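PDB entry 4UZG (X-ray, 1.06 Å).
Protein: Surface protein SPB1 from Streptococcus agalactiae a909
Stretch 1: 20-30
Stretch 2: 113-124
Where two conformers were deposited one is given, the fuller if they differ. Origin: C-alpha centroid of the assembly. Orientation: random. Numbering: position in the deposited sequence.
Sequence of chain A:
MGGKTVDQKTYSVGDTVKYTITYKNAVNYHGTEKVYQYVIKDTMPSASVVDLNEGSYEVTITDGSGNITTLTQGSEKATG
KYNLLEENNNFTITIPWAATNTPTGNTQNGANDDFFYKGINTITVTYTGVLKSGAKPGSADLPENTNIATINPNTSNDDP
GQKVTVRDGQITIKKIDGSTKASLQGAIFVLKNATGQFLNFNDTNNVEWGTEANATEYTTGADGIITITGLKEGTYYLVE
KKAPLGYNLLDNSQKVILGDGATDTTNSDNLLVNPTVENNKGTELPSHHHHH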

# COMPACT_ATOMS: atom_id res chain seq x y z
N THR A 20 10.69 -3.11 -3.44
CA THR A 20 11.97 -3.39 -4.05
C THR A 20 12.82 -2.12 -4.05
O THR A 20 12.38 -1.08 -4.54
CB THR A 20 11.82 -3.90 -5.50
OG1 THR A 20 10.99 -5.07 -5.49
CG2 THR A 20 13.16 -4.27 -6.10
N ILE A 21 14.02 -2.23 -3.49
CA ILE A 21 15.02 -1.16 -3.54
C ILE A 21 16.11 -1.63 -4.49
O ILE A 21 16.65 -2.72 -4.32
CB ILE A 21 15.65 -0.91 -2.16
CG1 ILE A 21 14.59 -0.49 -1.14
CG2 ILE A 21 16.76 0.13 -2.29
CD1 ILE A 21 15.08 -0.65 0.29
N THR A 22 16.44 -0.82 -5.48
CA THR A 22 17.43 -1.16 -6.51
C THR A 22 18.49 -0.06 -6.56
O THR A 22 18.13 1.13 -6.64
CB THR A 22 16.73 -1.34 -7.92
OG1 THR A 22 15.70 -2.35 -7.83
CG2 THR A 22 17.71 -1.72 -9.02
N TYR A 23 19.77 -0.44 -6.56
CA TYR A 23 20.88 0.49 -6.67
C TYR A 23 21.83 -0.08 -7.70
O TYR A 23 22.43 -1.13 -7.50
CB TYR A 23 21.56 0.62 -5.33
CG TYR A 23 22.74 1.55 -5.29
CD1 TYR A 23 22.57 2.91 -5.09
CD2 TYR A 23 24.03 1.05 -5.33
CE1 TYR A 23 23.64 3.75 -4.98
CE2 TYR A 23 25.13 1.88 -5.23
CZ TYR A 23 24.93 3.23 -5.06
OH TYR A 23 26.01 4.06 -4.93
N LYS A 24 21.97 0.61 -8.82
CA LYS A 24 22.69 0.09 -9.97
C LYS A 24 24.13 0.50 -10.06
O LYS A 24 24.86 0.04 -10.95
CB LYS A 24 21.98 0.50 -11.25
CG LYS A 24 20.64 -0.19 -11.45
CD LYS A 24 20.41 -0.29 -12.97
CE LYS A 24 19.00 -0.48 -13.40
NZ LYS A 24 18.19 0.69 -13.02
N ASN A 25 24.59 1.34 -9.17
CA ASN A 25 25.95 1.82 -9.37
C ASN A 25 27.01 1.26 -8.43
O ASN A 25 27.95 1.97 -8.10
CB ASN A 25 25.86 3.33 -9.38
CG ASN A 25 24.83 3.81 -10.40
OD1 ASN A 25 24.68 3.21 -11.46
ND2 ASN A 25 24.09 4.88 -10.09
N ALA A 26 26.92 -0.01 -8.04
CA ALA A 26 27.78 -0.47 -6.96
C ALA A 26 29.11 -0.95 -7.51
O ALA A 26 29.19 -2.00 -8.15
CB ALA A 26 27.09 -1.54 -6.17
N VAL A 27 30.15 -0.15 -7.28
CA VAL A 27 31.51 -0.41 -7.75
C VAL A 27 32.48 -0.34 -6.58
O VAL A 27 32.11 -0.07 -5.43
CB VAL A 27 31.94 0.56 -8.88
CG1 VAL A 27 31.07 0.36 -10.11
CG2 VAL A 27 31.89 2.00 -8.39
N ASN A 28 33.76 -0.59 -6.86
CA ASN A 28 34.75 -0.77 -5.82
C ASN A 28 35.45 0.51 -5.36
O ASN A 28 36.10 0.49 -4.32
CB ASN A 28 35.74 -1.82 -6.29
CG ASN A 28 35.13 -3.22 -6.31
OD1 ASN A 28 34.10 -3.47 -5.68
ND2 ASN A 28 35.77 -4.15 -7.01
N TYR A 29 35.29 1.61 -6.10
CA TYR A 29 35.84 2.92 -5.71
C TYR A 29 34.78 4.03 -5.78
O TYR A 29 33.90 4.01 -6.63
CB TYR A 29 37.04 3.30 -6.58
CG TYR A 29 38.20 2.38 -6.34
CD1 TYR A 29 39.11 2.63 -5.32
CD2 TYR A 29 38.35 1.24 -7.09
CE1 TYR A 29 40.16 1.76 -5.07
CE2 TYR A 29 39.40 0.36 -6.85
CZ TYR A 29 40.29 0.63 -5.84
OH TYR A 29 41.33 -0.25 -5.62
N HIS A 30 34.90 4.99 -4.86
CA HIS A 30 34.02 6.16 -4.81
C HIS A 30 34.91 7.36 -4.60
O HIS A 30 35.49 7.53 -3.53
CB HIS A 30 33.02 6.00 -3.66
CG HIS A 30 32.14 7.19 -3.44
ND1 HIS A 30 32.12 7.89 -2.26
CD2 HIS A 30 31.24 7.80 -4.26
CE1 HIS A 30 31.25 8.88 -2.35
NE2 HIS A 30 30.70 8.85 -3.56
N ASP A 113 43.43 -5.91 -4.84
CA ASP A 113 42.95 -5.60 -3.50
C ASP A 113 42.06 -6.75 -3.01
O ASP A 113 42.08 -7.83 -3.60
CB ASP A 113 42.22 -4.27 -3.53
CG ASP A 113 42.38 -3.47 -2.25
OD1 ASP A 113 42.41 -4.05 -1.15
OD2 ASP A 113 42.46 -2.23 -2.36
N ASP A 114 41.30 -6.54 -1.93
CA ASP A 114 40.55 -7.62 -1.30
C ASP A 114 39.04 -7.45 -1.40
O ASP A 114 38.30 -7.88 -0.53
CB ASP A 114 41.01 -7.81 0.16
CG ASP A 114 40.88 -6.55 0.99
OD1 ASP A 114 40.13 -5.64 0.60
OD2 ASP A 114 41.52 -6.51 2.07
N PHE A 115 38.62 -6.83 -2.50
CA PHE A 115 37.20 -6.71 -2.82
C PHE A 115 36.54 -8.07 -3.01
O PHE A 115 37.13 -9.00 -3.56
CB PHE A 115 37.05 -5.91 -4.11
CG PHE A 115 37.53 -4.50 -4.01
CD1 PHE A 115 36.85 -3.58 -3.23
CD2 PHE A 115 38.67 -4.07 -4.68
CE1 PHE A 115 37.28 -2.28 -3.13
CE2 PHE A 115 39.11 -2.76 -4.57
CZ PHE A 115 38.42 -1.87 -3.80
N PHE A 116 35.27 -8.16 -2.60
CA PHE A 116 34.50 -9.38 -2.78
C PHE A 116 33.87 -9.52 -4.15
O PHE A 116 33.65 -10.64 -4.62
CB PHE A 116 33.38 -9.49 -1.74
CG PHE A 116 33.85 -9.39 -0.31
CD1 PHE A 116 35.05 -9.93 0.10
CD2 PHE A 116 33.04 -8.76 0.63
CE1 PHE A 116 35.44 -9.83 1.42
CE2 PHE A 116 33.42 -8.66 1.95
CZ PHE A 116 34.62 -9.20 2.36
N TYR A 117 33.57 -8.39 -4.79
CA TYR A 117 32.78 -8.34 -6.00
C TYR A 117 33.58 -7.58 -7.05
O TYR A 117 34.53 -6.84 -6.74
CB TYR A 117 31.42 -7.69 -5.72
CG TYR A 117 30.75 -8.32 -4.51
CD1 TYR A 117 30.36 -9.65 -4.52
CD2 TYR A 117 30.58 -7.60 -3.33
CE1 TYR A 117 29.81 -10.26 -3.38
CE2 TYR A 117 30.01 -8.20 -2.19
CZ TYR A 117 29.64 -9.53 -2.23
OH TYR A 117 29.10 -10.17 -1.14
N LYS A 118 33.26 -7.82 -8.30
CA LYS A 118 33.99 -7.16 -9.37
C LYS A 118 33.02 -6.53 -10.35
O LYS A 118 31.83 -6.90 -10.43
CB LYS A 118 34.96 -8.10 -10.07
CG LYS A 118 34.35 -9.37 -10.55
CD LYS A 118 35.37 -10.29 -11.21
CE LYS A 118 34.68 -11.48 -11.87
NZ LYS A 118 35.63 -12.35 -12.63
N GLY A 119 33.54 -5.53 -11.04
CA GLY A 119 32.81 -4.82 -12.06
C GLY A 119 31.71 -3.96 -11.47
O GLY A 119 31.82 -3.43 -10.36
N ILE A 120 30.68 -3.80 -12.27
CA ILE A 120 29.55 -2.95 -11.93
C ILE A 120 28.41 -3.84 -11.48
O ILE A 120 28.00 -4.72 -12.21
CB ILE A 120 29.15 -2.14 -13.18
CG1 ILE A 120 30.36 -1.41 -13.77
CG2 ILE A 120 28.06 -1.17 -12.82
CD1 ILE A 120 30.17 -0.99 -15.18
N ASN A 121 27.94 -3.61 -10.26
CA ASN A 121 26.92 -4.45 -9.67
C ASN A 121 25.66 -3.69 -9.33
O ASN A 121 25.69 -2.50 -9.02
CB ASN A 121 27.49 -5.11 -8.42
CG ASN A 121 28.55 -6.12 -8.75
OD1 ASN A 121 28.24 -7.21 -9.21
ND2 ASN A 121 29.80 -5.76 -8.54
N THR A 122 24.55 -4.43 -9.35
CA THR A 122 23.28 -3.94 -8.85
C THR A 122 22.98 -4.60 -7.51
O THR A 122 22.98 -5.83 -7.40
CB THR A 122 22.15 -4.26 -9.83
OG1 THR A 122 22.40 -3.57 -11.05
CG2 THR A 122 20.80 -3.83 -9.26
N ILE A 123 22.72 -3.78 -6.50
CA ILE A 123 22.23 -4.25 -5.21
C ILE A 123 20.72 -4.17 -5.24
O ILE A 123 20.16 -3.13 -5.56
CB ILE A 123 22.79 -3.38 -4.07
CG1 ILE A 123 24.31 -3.50 -3.98
CG2 ILE A 123 22.14 -3.77 -2.74
CD1 ILE A 123 24.97 -2.43 -3.07
N THR A 124 20.06 -5.27 -4.90
CA THR A 124 18.60 -5.29 -4.79
C THR A 124 18.23 -5.78 -3.39
O THR A 124 18.74 -6.79 -2.93
CB THR A 124 17.94 -6.19 -5.86
OG1 THR A 124 18.46 -5.85 -7.15
CG2 THR A 124 16.44 -6.03 -5.88
O HOH W 1 24.47 -2.10 -12.19
O HOH W 2 33.65 -5.73 -3.95
O HOH W 3 34.17 -2.17 -9.32
O HOH W 4 31.94 -4.14 -7.49

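The apolar centre of the contact lies on the sheet face that carries Tyr-23, Ala-26, Asn-121 and Ile-123. Ile-123, buried and in an m,t rotamer, brings its CD1 to 3.9 Å from Ala-26 CB and 4.3 Å from Tyr-23 CD2, so one branch end touches both neighbours. Ala-26 CB also lies 4.2 Å from Asn-121 CB, as expected of partners in a hydrogen-bonded pair. On the other face, methyl groups meet: Thr-20 CG2 lies 3.7 Å from Thr-124 CG2, and Thr-22 CG2 lies 3.7 Å from Thr-122 CG2.

Between these two layers of side chains, strands 20-26 and 121-124 run antiparallel, their directions 162° apart. Tyr-23 and Ile-123 exchange two backbone hydrogen bonds, Tyr-23 N to Ile-123 O at 2.9 Å and Ile-123 N to Tyr-23 O at 2.8 Å. Ala-26 and Asn-121 repeat the pattern, with Ala-26 N to Asn-121 O and Asn-121 N to Ala-26 O both at 2.9 Å. Between the two pairs the register shifts by one residue, a beta bulge. Here Lys-24 O and Asn-121 O, two acceptors, stand 3.3 Å apart; water 1 donates to Lys-24 O at 2.5 Å and also hydrogen-bonds Thr-122 OG1 at 2.8 Å.

Beyond the strand, Asn-28 is pinned against Phe-115. Its CB sits 3.5 Å from the centroid of the Phe-115 ring, over the face in a CH-pi contact. Asn-28 ND2, over the same face and 3.5 Å from Phe-115 CG, donates to Tyr-117 O at 3.0 Å, nearly linearly. The edge of Phe-115 in turn points toward the face of Tyr-29, their planes 72° apart.

Water completes the polar edge. Water 3 accepts from Asn-28 N at 3.0 Å and donates to Gly-119 O at 2.9 Å, linking backbone groups too far apart to bond directly.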